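Local coordinates for protein nigritoxine (Vibrio nigripulchritudo, PDB 5M41) that acts as a bacterial toxin against crustaceans and insects, at residues Q38-F43 with D259-S264; V76-Y81 with N85-P90; S399-P404 with K685-A690; K406-N411 with T615-N620. One frame throughout, in Å; residues are numbered along the deposited sequence.

Contact 1: Q38-F43 with D259-S264; sequences QNLYQF and DLLVAS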
loop_
_atom_site.group_PDB
_atom_site.type_symbol
_atom_site.label_atom_id
_atom_site.label_comp_id
_atom_site.label_asym_id
_atom_site.label_seq_id
_atom_site.Cartn_x
_atom_site.Cartn_y
_atom_site.Cartn_z
ATOM N N GLN A 38 23.590 -24.581 -13.172
ATOM C CA GLN A 38 23.717 -26.021 -13.410
ATOM C C GLN A 38 22.442 -26.763 -13.005
ATOM O O GLN A 38 21.948 -27.656 -13.737
ATOM C CB GLN A 38 24.934 -26.595 -12.650
ATOM C CG GLN A 38 26.249 -26.010 -13.165
ATOM C CD GLN A 38 27.465 -26.405 -12.354
ATOM O OE1 GLN A 38 27.375 -27.191 -11.422
ATOM N NE2 GLN A 38 28.608 -25.843 -12.701
ATOM N N ASN A 39 21.921 -26.403 -11.835
ATOM C CA ASN A 39 20.687 -26.999 -11.337
ATOM C C ASN A 39 19.538 -26.722 -12.314
ATOM O O ASN A 39 18.717 -27.592 -12.583
ATOM C CB ASN A 39 20.305 -26.397 -9.987
ATOM C CG ASN A 39 21.138 -26.926 -8.827
ATOM O OD1 ASN A 39 21.037 -26.411 -7.717
ATOM N ND2 ASN A 39 21.971 -27.893 -9.074
ATOM N N LEU A 40 19.455 -25.484 -12.795
ATOM C CA LEU A 40 18.446 -25.141 -13.807
ATOM C C LEU A 40 18.564 -26.093 -15.017
ATOM O O LEU A 40 17.552 -26.666 -15.490
ATOM C CB LEU A 40 18.630 -23.681 -14.239
ATOM C CG LEU A 40 17.677 -22.951 -15.173
ATOM C CD1 LEU A 40 17.942 -21.431 -15.095
ATOM C CD2 LEU A 40 17.897 -23.403 -16.616
ATOM N N TYR A 41 19.777 -26.223 -15.558
ATOM C CA TYR A 41 19.944 -27.114 -16.717
ATOM C C TYR A 41 19.636 -28.565 -16.350
ATOM O O TYR A 41 18.998 -29.296 -17.123
ATOM C CB TYR A 41 21.341 -26.987 -17.307
ATOM C CG TYR A 41 21.362 -26.043 -18.515
ATOM C CD1 TYR A 41 20.763 -26.417 -19.716
ATOM C CD2 TYR A 41 21.947 -24.775 -18.438
ATOM C CE1 TYR A 41 20.763 -25.564 -20.818
ATOM C CE2 TYR A 41 21.956 -23.924 -19.543
ATOM C CZ TYR A 41 21.362 -24.328 -20.730
ATOM O OH TYR A 41 21.384 -23.500 -21.851
ATOM N N GLN A 42 20.059 -28.954 -15.142
ATOM C CA GLN A 42 19.863 -30.302 -14.666
ATOM C C GLN A 42 18.379 -30.650 -14.641
ATOM O O GLN A 42 18.002 -31.741 -15.073
ATOM C CB GLN A 42 20.467 -30.453 -13.278
ATOM C CG GLN A 42 20.349 -31.831 -12.691
ATOM C CD GLN A 42 21.612 -32.610 -12.889
ATOM O OE1 GLN A 42 22.237 -32.552 -13.954
ATOM N NE2 GLN A 42 22.011 -33.345 -11.863
ATOM N N PHE A 43 17.546 -29.736 -14.123
ATOM C CA PHE A 43 16.096 -29.963 -14.084
ATOM C C PHE A 43 15.465 -30.025 -15.474
ATOM O O PHE A 43 14.560 -30.830 -15.693
ATOM C CB PHE A 43 15.376 -28.901 -13.249
ATOM C CG PHE A 43 15.524 -29.083 -11.753
ATOM C CD1 PHE A 43 15.212 -30.303 -11.142
ATOM C CD2 PHE A 43 15.912 -28.006 -10.941
ATOM C CE1 PHE A 43 15.326 -30.478 -9.760
ATOM C CE2 PHE A 43 16.016 -28.168 -9.556
ATOM C CZ PHE A 43 15.732 -29.406 -8.964
ATOM N N ASP A 259 13.233 -17.211 -8.331
ATOM C CA ASP A 259 13.379 -16.946 -6.893
ATOM C C ASP A 259 13.727 -18.253 -6.148
ATOM O O ASP A 259 14.523 -18.266 -5.209
ATOM C CB ASP A 259 12.071 -16.403 -6.302
ATOM C CG ASP A 259 11.753 -14.968 -6.725
ATOM O OD1 ASP A 259 12.611 -14.283 -7.335
ATOM O OD2 ASP A 259 10.590 -14.539 -6.457
ATOM N N LEU A 260 13.065 -19.340 -6.536
ATOM C CA LEU A 260 13.323 -20.643 -5.927
ATOM C C LEU A 260 14.767 -21.104 -6.161
ATOM O O LEU A 260 15.417 -21.636 -5.248
ATOM C CB LEU A 260 12.324 -21.690 -6.454
ATOM C CG LEU A 260 12.567 -23.099 -5.851
ATOM C CD1 LEU A 260 11.275 -23.834 -5.597
ATOM C CD2 LEU A 260 13.482 -23.939 -6.746
ATOM N N LEU A 261 15.251 -20.931 -7.391
ATOM C CA LEU A 261 16.634 -21.318 -7.727
ATOM C C LEU A 261 17.654 -20.521 -6.911
ATOM O O LEU A 261 18.680 -21.056 -6.507
ATOM C CB LEU A 261 16.924 -21.148 -9.217
ATOM C CG LEU A 261 16.205 -22.107 -10.181
ATOM C CD1 LEU A 261 16.439 -21.678 -11.622
ATOM C CD2 LEU A 261 16.721 -23.531 -9.983
ATOM N N VAL A 262 17.369 -19.237 -6.684
ATOM C CA VAL A 262 18.225 -18.439 -5.796
ATOM C C VAL A 262 18.144 -18.996 -4.362
ATOM O O VAL A 262 19.172 -19.180 -3.713
ATOM C CB VAL A 262 17.874 -16.936 -5.853
ATOM C CG1 VAL A 262 18.676 -16.139 -4.813
ATOM C CG2 VAL A 262 18.144 -16.365 -7.256
ATOM N N ALA A 263 16.932 -19.257 -3.866
ATOM C CA ALA A 263 16.801 -19.823 -2.506
ATOM C C ALA A 263 17.479 -21.171 -2.388
ATOM O O ALA A 263 17.958 -21.505 -1.316
ATOM C CB ALA A 263 15.340 -19.926 -2.054
ATOM N N SER A 264 17.541 -21.938 -3.477
ATOM C CA SER A 264 18.151 -23.264 -3.398
ATOM C C SER A 264 19.641 -23.180 -3.105
ATOM O O SER A 264 20.191 -24.077 -2.478
ATOM C CB SER A 264 17.927 -24.092 -4.674
ATOM O OG SER A 264 18.787 -23.621 -5.705
#
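The carbonyl oxygen of Leu261 takes two donors from Ser264: OG of Ser264 lies 2.7 Å from O of Leu261, and the backbone N of Ser264 adds a weak second bond. The hydroxyl comes in 29° out of the carbonyl plane. With chi1 at 76°, OG sits between the backbone N and the carbonyl carbon, folded back onto its own helix. Across the contact Asn39 OD1 stays 4.1 Å from Ser264 OG, too far for a bond. The real touch is apolar. One methyl of Leu261 does the work, CD1 lying 3.8 Å from CD1 of Leu40 and also facing CB and CG of that residue, and the two side chains cross at about a right angle. This is helix-to-helix packing between 34-54 and 253-264 in the N-terminal part of the toxin, with Leu40 and Leu261 as the closest backbone pair, 7.4 Å between CA atoms. Leu40 rests in addition on Val206 and Leu207 of helix 206-215, which brings a third helix to the leucine pair. Asp259, on the same helix as Leu261, makes salt bridges with Arg28 and Arg357.

Contact 2: V76-Y81 with N85-P90; sequences VDIYTY and NMFFMP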
loop_
_atom_site.group_PDB
_atom_site.type_symbol
_atom_site.label_atom_id
_atom_site.label_comp_id
_atom_site.label_asym_id
_atom_site.label_seq_id
_atom_site.Cartn_x
_atom_site.Cartn_y
_atom_site.Cartn_z
ATOM N N VAL A 76 26.748 -43.457 -17.555
ATOM C CA VAL A 76 25.970 -43.173 -18.760
ATOM C C VAL A 76 26.742 -42.188 -19.642
ATOM O O VAL A 76 26.980 -41.039 -19.239
ATOM C CB VAL A 76 24.566 -42.631 -18.410
ATOM C CG1 VAL A 76 23.764 -42.288 -19.654
ATOM C CG2 VAL A 76 23.794 -43.630 -17.571
ATOM N N ASP A 77 27.143 -42.654 -20.821
ATOM C CA ASP A 77 27.884 -41.841 -21.785
ATOM C C ASP A 77 26.993 -40.807 -22.475
ATOM O O ASP A 77 25.874 -41.113 -22.903
ATOM C CB ASP A 77 28.526 -42.714 -22.882
ATOM C CG ASP A 77 29.640 -43.611 -22.370
ATOM O OD1 ASP A 77 29.983 -43.575 -21.173
ATOM O OD2 ASP A 77 30.194 -44.360 -23.192
ATOM N N ILE A 78 27.525 -39.598 -22.615
ATOM C CA ILE A 78 26.872 -38.513 -23.351
ATOM C C ILE A 78 27.909 -37.945 -24.307
ATOM O O ILE A 78 29.073 -37.833 -23.943
ATOM C CB ILE A 78 26.424 -37.367 -22.397
ATOM C CG1 ILE A 78 25.299 -37.824 -21.464
ATOM C CG2 ILE A 78 25.984 -36.144 -23.178
ATOM C CD1 ILE A 78 24.029 -38.272 -22.159
ATOM N N TYR A 79 27.511 -37.571 -25.519
ATOM C CA TYR A 79 28.419 -36.812 -26.371
ATOM C C TYR A 79 28.087 -35.323 -26.261
ATOM O O TYR A 79 26.918 -34.943 -26.315
ATOM C CB TYR A 79 28.316 -37.220 -27.837
ATOM C CG TYR A 79 28.483 -38.703 -28.135
ATOM C CD1 TYR A 79 29.328 -39.501 -27.374
ATOM C CD2 TYR A 79 27.829 -39.289 -29.218
ATOM C CE1 TYR A 79 29.489 -40.859 -27.653
ATOM C CE2 TYR A 79 27.985 -40.644 -29.515
ATOM C CZ TYR A 79 28.817 -41.421 -28.728
ATOM O OH TYR A 79 28.997 -42.763 -28.993
ATOM N N THR A 80 29.121 -34.492 -26.158
ATOM C CA THR A 80 28.945 -33.058 -26.123
ATOM C C THR A 80 29.321 -32.460 -27.472
ATOM O O THR A 80 30.032 -33.087 -28.260
ATOM C CB THR A 80 29.794 -32.404 -25.015
ATOM O OG1 THR A 80 31.167 -32.757 -25.201
ATOM C CG2 THR A 80 29.309 -32.862 -23.648
ATOM N N TYR A 81 28.826 -31.258 -27.720
ATOM C CA TYR A 81 28.914 -30.619 -29.021
ATOM C C TYR A 81 29.259 -29.168 -28.797
ATOM O O TYR A 81 28.884 -28.585 -27.766
ATOM C CB TYR A 81 27.527 -30.584 -29.658
ATOM C CG TYR A 81 26.915 -31.890 -30.107
ATOM C CD1 TYR A 81 27.640 -32.802 -30.872
ATOM C CD2 TYR A 81 25.581 -32.162 -29.852
ATOM C CE1 TYR A 81 27.063 -33.987 -31.327
ATOM C CE2 TYR A 81 24.986 -33.343 -30.290
ATOM C CZ TYR A 81 25.731 -34.242 -31.031
ATOM O OH TYR A 81 25.147 -35.387 -31.484
ATOM N N ASN A 85 22.594 -25.885 -25.684
ATOM C CA ASN A 85 21.352 -26.634 -25.374
ATOM C C ASN A 85 21.276 -28.050 -25.947
ATOM O O ASN A 85 20.203 -28.670 -25.933
ATOM C CB ASN A 85 20.121 -25.859 -25.852
ATOM C CG ASN A 85 19.960 -24.513 -25.137
ATOM O OD1 ASN A 85 20.126 -24.425 -23.913
ATOM N ND2 ASN A 85 19.626 -23.465 -25.897
ATOM N N MET A 86 22.377 -28.541 -26.499
ATOM C CA MET A 86 22.348 -29.806 -27.252
ATOM C C MET A 86 23.407 -30.776 -26.824
ATOM O O MET A 86 24.517 -30.385 -26.414
ATOM C CB MET A 86 22.502 -29.530 -28.755
ATOM C CG MET A 86 21.378 -28.683 -29.344
ATOM S SD MET A 86 21.682 -28.204 -31.060
ATOM C CE MET A 86 21.843 -29.841 -31.785
ATOM N N PHE A 87 23.056 -32.057 -26.899
ATOM C CA PHE A 87 23.970 -33.149 -26.596
ATOM C C PHE A 87 23.382 -34.420 -27.214
ATOM O O PHE A 87 22.256 -34.402 -27.680
ATOM C CB PHE A 87 24.178 -33.324 -25.067
ATOM C CG PHE A 87 22.896 -33.535 -24.292
ATOM C CD1 PHE A 87 22.404 -34.827 -24.048
ATOM C CD2 PHE A 87 22.173 -32.440 -23.801
ATOM C CE1 PHE A 87 21.223 -35.028 -23.335
ATOM C CE2 PHE A 87 20.986 -32.648 -23.077
ATOM C CZ PHE A 87 20.524 -33.932 -22.835
ATOM N N PHE A 88 24.157 -35.505 -27.209
ATOM C CA PHE A 88 23.719 -36.805 -27.762
ATOM C C PHE A 88 23.752 -37.898 -26.710
ATOM O O PHE A 88 24.703 -37.978 -25.913
ATOM C CB PHE A 88 24.648 -37.230 -28.902
ATOM C CG PHE A 88 24.043 -38.251 -29.851
ATOM C CD1 PHE A 88 23.097 -37.869 -30.799
ATOM C CD2 PHE A 88 24.469 -39.568 -29.832
ATOM C CE1 PHE A 88 22.557 -38.795 -31.683
ATOM C CE2 PHE A 88 23.933 -40.509 -30.720
ATOM C CZ PHE A 88 22.988 -40.110 -31.655
ATOM N N MET A 89 22.723 -38.746 -26.722
ATOM C CA MET A 89 22.680 -39.913 -25.863
ATOM C C MET A 89 22.811 -41.169 -26.743
ATOM O O MET A 89 21.832 -41.631 -27.331
ATOM C CB MET A 89 21.380 -39.940 -25.070
ATOM C CG MET A 89 21.056 -38.602 -24.408
ATOM S SD MET A 89 19.506 -38.721 -23.512
ATOM C CE MET A 89 20.089 -39.793 -22.200
ATOM N N PRO A 90 24.036 -41.697 -26.870
ATOM C CA PRO A 90 24.240 -42.858 -27.736
ATOM C C PRO A 90 23.561 -44.075 -27.135
ATOM O O PRO A 90 23.496 -44.196 -25.895
ATOM C CB PRO A 90 25.755 -43.034 -27.726
ATOM C CG PRO A 90 26.169 -42.500 -26.383
ATOM C CD PRO A 90 25.279 -41.298 -26.196
HETATM O O HOH W 1 23.406 -42.432 -23.694
HETATM O O HOH W 2 26.945 -30.602 -25.355
#
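Tyr79 and Phe88 exchange both of their backbone hydrogen bonds: N of Tyr79 is 2.9 Å from O of Phe88, and N of Phe88 is 3.0 Å from O of Tyr79, the second bond lying in the carbonyl plane. Beyond this pair, water takes over. One water donates to both Asp77 O and Pro90 O; another accepts from Tyr81 N and donates to Met86 O, bridging the strands close to the turn. Phe88 O also receives a CA-H contact from Ile78.

The rings of Tyr79 and Phe88 leave the sheet on the same side and run side by side, their planes only 4° apart. They meet rim to rim without overlapping, CD2 of Tyr79 being 3.4 Å from CD2 of Phe88. Pro90 lies over one face of the Tyr79 ring, its CG 4.0 Å from the centroid in a CH-pi contact, while the Tyr79 hydroxyl is hydrogen-bonded to Ser95 O. Tyr81 reaches Phe88 from the turn end, its OH 3.2 Å from CB of Phe88. Ile78 splits its branches: CG2, anti to the backbone N, packs on CB of Phe87, whereas CD1 reaches CG of Met89 at 3.7 Å. Leu177 of helix 177-191 touches both Ile78 and Phe87.

Strand 170-173 continues the sheet beyond 77-80, and strand 98-102 beyond 86-90. The pair, with strand directions 145° apart, is a twisted antiparallel beta hairpin within a five-stranded antiparallel sheet, 86-90 being its middle strand.

Contact 3: S399-P404 with K685-A690; sequences SASGRP and KNDEFA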
loop_
_atom_site.group_PDB
_atom_site.type_symbol
_atom_site.label_atom_id
_atom_site.label_comp_id
_atom_site.label_asym_id
_atom_site.label_seq_id
_atom_site.Cartn_x
_atom_site.Cartn_y
_atom_site.Cartn_z
ATOM N N SER A 399 -12.923 4.177 6.740
ATOM C CA SER A 399 -11.800 4.496 7.619
ATOM C C SER A 399 -11.676 6.007 7.862
ATOM O O SER A 399 -11.470 6.778 6.925
ATOM C CB SER A 399 -10.502 3.998 7.001
ATOM O OG SER A 399 -9.400 4.356 7.808
ATOM N N ALA A 400 -11.776 6.406 9.123
ATOM C CA ALA A 400 -11.514 7.784 9.536
ATOM C C ALA A 400 -10.078 8.207 9.208
ATOM O O ALA A 400 -9.855 9.304 8.724
ATOM C CB ALA A 400 -11.809 7.965 11.019
ATOM N N SER A 401 -9.127 7.307 9.433
ATOM C CA SER A 401 -7.691 7.625 9.368
ATOM C C SER A 401 -7.035 7.394 8.000
ATOM O O SER A 401 -5.953 7.916 7.731
ATOM C CB SER A 401 -6.953 6.799 10.422
ATOM O OG SER A 401 -7.220 5.398 10.245
ATOM N N GLY A 402 -7.685 6.614 7.138
ATOM C CA GLY A 402 -7.070 6.180 5.871
ATOM C C GLY A 402 -5.899 5.242 6.175
ATOM O O GLY A 402 -4.920 5.162 5.424
ATOM N N ARG A 403 -5.999 4.535 7.292
ATOM C CA ARG A 403 -4.882 3.739 7.777
ATOM C C ARG A 403 -5.387 2.452 8.409
ATOM O O ARG A 403 -5.360 2.290 9.617
ATOM C CB ARG A 403 -4.068 4.553 8.768
ATOM C CG ARG A 403 -2.758 3.909 9.148
ATOM C CD ARG A 403 -1.928 4.887 9.947
ATOM N NE ARG A 403 -0.631 4.283 10.174
ATOM C CZ ARG A 403 0.467 4.605 9.495
ATOM N NH1 ARG A 403 0.411 5.559 8.567
ATOM N NH2 ARG A 403 1.613 3.980 9.760
ATOM N N PRO A 404 -5.881 1.534 7.584
ATOM C CA PRO A 404 -6.421 0.315 8.153
ATOM C C PRO A 404 -5.353 -0.545 8.842
ATOM O O PRO A 404 -5.688 -1.357 9.711
ATOM C CB PRO A 404 -6.972 -0.425 6.931
ATOM C CG PRO A 404 -7.120 0.605 5.888
ATOM C CD PRO A 404 -6.007 1.563 6.121
ATOM N N LYS A 685 -0.588 6.815 19.060
ATOM C CA LYS A 685 0.438 7.386 18.194
ATOM C C LYS A 685 0.563 6.706 16.824
ATOM O O LYS A 685 1.094 7.313 15.902
ATOM C CB LYS A 685 1.784 7.363 18.909
ATOM C CG LYS A 685 2.593 8.639 18.748
ATOM C CD LYS A 685 3.920 8.495 19.487
ATOM C CE LYS A 685 4.609 9.845 19.658
ATOM N NZ LYS A 685 5.847 9.728 20.482
ATOM N N ASN A 686 0.078 5.467 16.695
ATOM C CA ASN A 686 -0.009 4.781 15.392
ATOM C C ASN A 686 -0.896 5.520 14.394
ATOM O O ASN A 686 -0.693 5.419 13.175
ATOM C CB ASN A 686 -0.578 3.369 15.551
ATOM C CG ASN A 686 0.352 2.433 16.303
ATOM O OD1 ASN A 686 1.544 2.701 16.448
ATOM N ND2 ASN A 686 -0.192 1.312 16.768
ATOM N N ASP A 687 -1.893 6.242 14.900
ATOM C CA ASP A 687 -2.726 7.076 14.027
ATOM C C ASP A 687 -2.322 8.550 14.180
ATOM O O ASP A 687 -2.943 9.319 14.929
ATOM C CB ASP A 687 -4.201 6.843 14.347
ATOM C CG ASP A 687 -5.154 7.515 13.368
ATOM O OD1 ASP A 687 -4.750 8.361 12.537
ATOM O OD2 ASP A 687 -6.357 7.188 13.446
ATOM N N GLU A 688 -1.268 8.928 13.461
ATOM C CA GLU A 688 -0.735 10.284 13.514
ATOM C C GLU A 688 -1.734 11.330 13.035
ATOM O O GLU A 688 -1.753 12.459 13.540
ATOM C CB GLU A 688 0.515 10.384 12.642
ATOM C CG GLU A 688 1.782 9.916 13.324
ATOM C CD GLU A 688 2.993 10.072 12.418
ATOM O OE1 GLU A 688 3.041 9.408 11.345
ATOM O OE2 GLU A 688 3.897 10.861 12.776
ATOM N N PHE A 689 -2.536 10.965 12.046
ATOM C CA PHE A 689 -3.553 11.867 11.512
ATOM C C PHE A 689 -4.549 12.262 12.606
ATOM O O PHE A 689 -4.843 13.455 12.785
ATOM C CB PHE A 689 -4.246 11.232 10.302
ATOM C CG PHE A 689 -5.263 12.135 9.623
ATOM C CD1 PHE A 689 -4.851 13.114 8.717
ATOM C CD2 PHE A 689 -6.631 11.984 9.880
ATOM C CE1 PHE A 689 -5.790 13.927 8.069
ATOM C CE2 PHE A 689 -7.567 12.793 9.243
ATOM C CZ PHE A 689 -7.143 13.762 8.332
ATOM N N ALA A 690 -5.049 11.273 13.347
ATOM C CA ALA A 690 -5.969 11.529 14.431
ATOM C C ALA A 690 -5.321 12.364 15.506
ATOM O O ALA A 690 -5.868 13.396 15.889
ATOM C CB ALA A 690 -6.502 10.236 15.023
#
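A loop meets the start of a helix here: Ser401 and Arg403, between helices 386-396 and 406-415, lean against Asn686 and Asp687 just ahead of helix 688-704. The contact is close but has no hydrogen bond across it. At its tightest point CB of Ser401 comes obliquely to within 3.1 Å of OD2 of Asp687, from one side of the carboxylate plane. From the other side the backbone N of Ala690 donates to OD1 of Asp687 at 3.0 Å, 63° out of the plane, and OD2 makes a salt bridge with Lys613. The capping bond on OD1 and Lys613 on OD2 probably fix the rotation of the carboxylate. The Arg403 chain runs extended from CG to NE, which carries NE to 3.2 Å from O of Asn686, though at an angle too poor for a hydrogen bond; the arginine also touches Glu364. Further along, CE2 of Phe689 comes obliquely near Ala400 O. The loop keeps its shape through Ser399, whose OG accepts from N of Gly402 at 2.9 Å and more weakly from N of Arg403. Together these features join an ST motif in the loop to an aspartate N-cap, with Asp687 closing the first turn of helix 688-704.

Contact 4: K406-N411 with T615-N620; sequences KSKIGN and TGDFEN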
loop_
_atom_site.group_PDB
_atom_site.type_symbol
_atom_site.label_atom_id
_atom_site.label_comp_id
_atom_site.label_asym_id
_atom_site.label_seq_id
_atom_site.Cartn_x
_atom_site.Cartn_y
_atom_site.Cartn_z
ATOM N N LYS A 406 -1.419 -2.812 8.263
ATOM C CA LYS A 406 -0.886 -3.911 7.430
ATOM C C LYS A 406 -1.609 -5.238 7.645
ATOM O O LYS A 406 -1.939 -5.940 6.697
ATOM C CB LYS A 406 0.613 -4.083 7.695
ATOM C CG LYS A 406 1.480 -3.067 6.977
ATOM C CD LYS A 406 2.966 -3.407 7.109
ATOM C CE LYS A 406 3.813 -2.234 6.648
ATOM N NZ LYS A 406 5.268 -2.531 6.706
ATOM N N SER A 407 -1.906 -5.530 8.900
ATOM C CA SER A 407 -2.566 -6.760 9.270
ATOM C C SER A 407 -3.996 -6.864 8.710
ATOM O O SER A 407 -4.333 -7.858 8.076
ATOM C CB SER A 407 -2.524 -6.912 10.791
ATOM O OG SER A 407 -3.523 -7.806 11.223
ATOM N N LYS A 408 -4.822 -5.835 8.918
ATOM C CA LYS A 408 -6.165 -5.789 8.309
ATOM C C LYS A 408 -6.128 -5.878 6.782
ATOM O O LYS A 408 -6.922 -6.596 6.178
ATOM C CB LYS A 408 -6.917 -4.518 8.710
ATOM C CG LYS A 408 -7.762 -4.639 9.978
ATOM C CD LYS A 408 -8.429 -3.301 10.275
ATOM C CE LYS A 408 -9.393 -3.373 11.447
ATOM N NZ LYS A 408 -8.683 -3.523 12.739
ATOM N N ILE A 409 -5.207 -5.156 6.149
ATOM C CA ILE A 409 -5.113 -5.234 4.693
ATOM C C ILE A 409 -4.722 -6.650 4.266
ATOM O O ILE A 409 -5.381 -7.245 3.402
ATOM C CB ILE A 409 -4.151 -4.177 4.107
ATOM C CG1 ILE A 409 -4.736 -2.769 4.329
ATOM C CG2 ILE A 409 -3.927 -4.448 2.644
ATOM C CD1 ILE A 409 -3.725 -1.641 4.259
ATOM N N GLY A 410 -3.679 -7.200 4.887
ATOM C CA GLY A 410 -3.238 -8.558 4.555
ATOM C C GLY A 410 -4.356 -9.591 4.687
ATOM O O GLY A 410 -4.540 -10.441 3.807
ATOM N N ASN A 411 -5.097 -9.512 5.791
ATOM C CA ASN A 411 -6.238 -10.403 6.056
ATOM C C ASN A 411 -7.367 -10.255 5.045
ATOM O O ASN A 411 -7.985 -11.246 4.652
ATOM C CB ASN A 411 -6.788 -10.171 7.461
ATOM C CG ASN A 411 -5.804 -10.557 8.546
ATOM O OD1 ASN A 411 -4.759 -11.155 8.278
ATOM N ND2 ASN A 411 -6.141 -10.224 9.786
ATOM N N THR A 615 -6.751 0.706 22.452
ATOM C CA THR A 615 -6.794 -0.723 22.135
ATOM C C THR A 615 -5.999 -1.054 20.870
ATOM O O THR A 615 -5.639 -2.217 20.641
ATOM C CB THR A 615 -8.233 -1.226 21.918
ATOM O OG1 THR A 615 -8.774 -0.619 20.738
ATOM C CG2 THR A 615 -9.120 -0.952 23.155
ATOM N N GLY A 616 -5.733 -0.034 20.053
ATOM C CA GLY A 616 -5.090 -0.240 18.761
ATOM C C GLY A 616 -6.083 -0.618 17.677
ATOM O O GLY A 616 -5.726 -0.659 16.505
ATOM N N ASP A 617 -7.328 -0.894 18.072
ATOM C CA ASP A 617 -8.398 -1.224 17.126
ATOM C C ASP A 617 -9.734 -0.578 17.528
ATOM O O ASP A 617 -10.645 -1.249 18.032
ATOM C CB ASP A 617 -8.534 -2.746 16.995
ATOM C CG ASP A 617 -9.454 -3.173 15.841
ATOM O OD1 ASP A 617 -10.150 -2.322 15.233
ATOM O OD2 ASP A 617 -9.489 -4.388 15.551
ATOM N N PHE A 618 -9.867 0.717 17.263
ATOM C CA PHE A 618 -11.069 1.439 17.642
ATOM C C PHE A 618 -12.338 0.752 17.155
ATOM O O PHE A 618 -13.282 0.585 17.928
ATOM C CB PHE A 618 -11.034 2.872 17.103
ATOM C CG PHE A 618 -12.115 3.757 17.668
ATOM C CD1 PHE A 618 -11.873 4.526 18.797
ATOM C CD2 PHE A 618 -13.377 3.808 17.077
ATOM C CE1 PHE A 618 -12.856 5.345 19.317
ATOM C CE2 PHE A 618 -14.370 4.631 17.590
ATOM C CZ PHE A 618 -14.107 5.398 18.720
ATOM N N GLU A 619 -12.369 0.377 15.878
ATOM C CA GLU A 619 -13.569 -0.214 15.271
ATOM C C GLU A 619 -14.059 -1.433 16.026
ATOM O O GLU A 619 -15.259 -1.619 16.197
ATOM C CB GLU A 619 -13.333 -0.602 13.813
ATOM C CG GLU A 619 -13.631 0.517 12.836
ATOM C CD GLU A 619 -14.292 0.042 11.549
ATOM O OE1 GLU A 619 -13.763 0.352 10.462
ATOM O OE2 GLU A 619 -15.349 -0.623 11.622
ATOM N N ASN A 620 -13.124 -2.265 16.471
ATOM C CA ASN A 620 -13.475 -3.448 17.243
ATOM C C ASN A 620 -14.183 -3.107 18.548
ATOM O O ASN A 620 -15.128 -3.788 18.933
ATOM C CB ASN A 620 -12.239 -4.298 17.540
ATOM C CG ASN A 620 -12.563 -5.498 18.398
ATOM O OD1 ASN A 620 -13.173 -6.460 17.939
ATOM N ND2 ASN A 620 -12.177 -5.436 19.659
#
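Lys408 leaves helix 406-415 with its CB directed at Asp617, and the rest of the side chain reaches across to it. The span is long, as the CA atoms of Lys408 and Asp617 are 10.2 Å apart, the nearest pair between the two backbones. From CB the chain runs through CG and CD fully extended, these carbons serving as the arm. CE is the first atom to come near the partner, 4.0 Å from OD1 of Asp617. There the chain bends, chi4 being 71°, and the turn drops NZ onto the carboxylate. The ammonium nitrogen stands about equally far from both oxygens, with NZ of Lys408 at 3.1 Å from OD2 of Asp617. This is a salt bridge whose hydrogen bond is weak; NZ stands well out of the carboxylate plane.

Asp617 has a second task on the other side of that plane. Its OD1 accepts from the backbone N of Asn620 at 3.2 Å, the donor coming in 69° out of the carboxylate plane. CG anti to the backbone N, chi1 -170°, lets the acid fold over the helix start. Before it, Thr615 OG1 takes the N-H of Asp617 at 3.0 Å, and Gly616 supplies the positive phi with which the chain leaves helix 603-614. The carboxylate's negative charge would probably be eased by the lysine as well as by the helix start. Lys408 thus ties helix 406-415 at the surface to an ST turn followed by an aspartate N-cap at the start of helix 618-621.

The four contacts fall into two groups. Contacts 1 and 2 have centres 21 Å apart and join directly: Tyr41 OH and Asn85 OD1 are 2.6 Å apart, a probable hydrogen bond, and the hairpin of contact 2 falls in sequence between the two helices of contact 1. Both also touch helix 177-191, which carries Val189, one of the magnesium-site residues with Glu192 and Asp195. Contacts 3 and 4 have centres 11 Å apart and meet where Pro404 packs on Ile409; in sequence, both segments of contact 4 fall between the two segments of contact 3. Between the groups the nearest atoms, of contacts 1 and 4, stay about 19 Å apart.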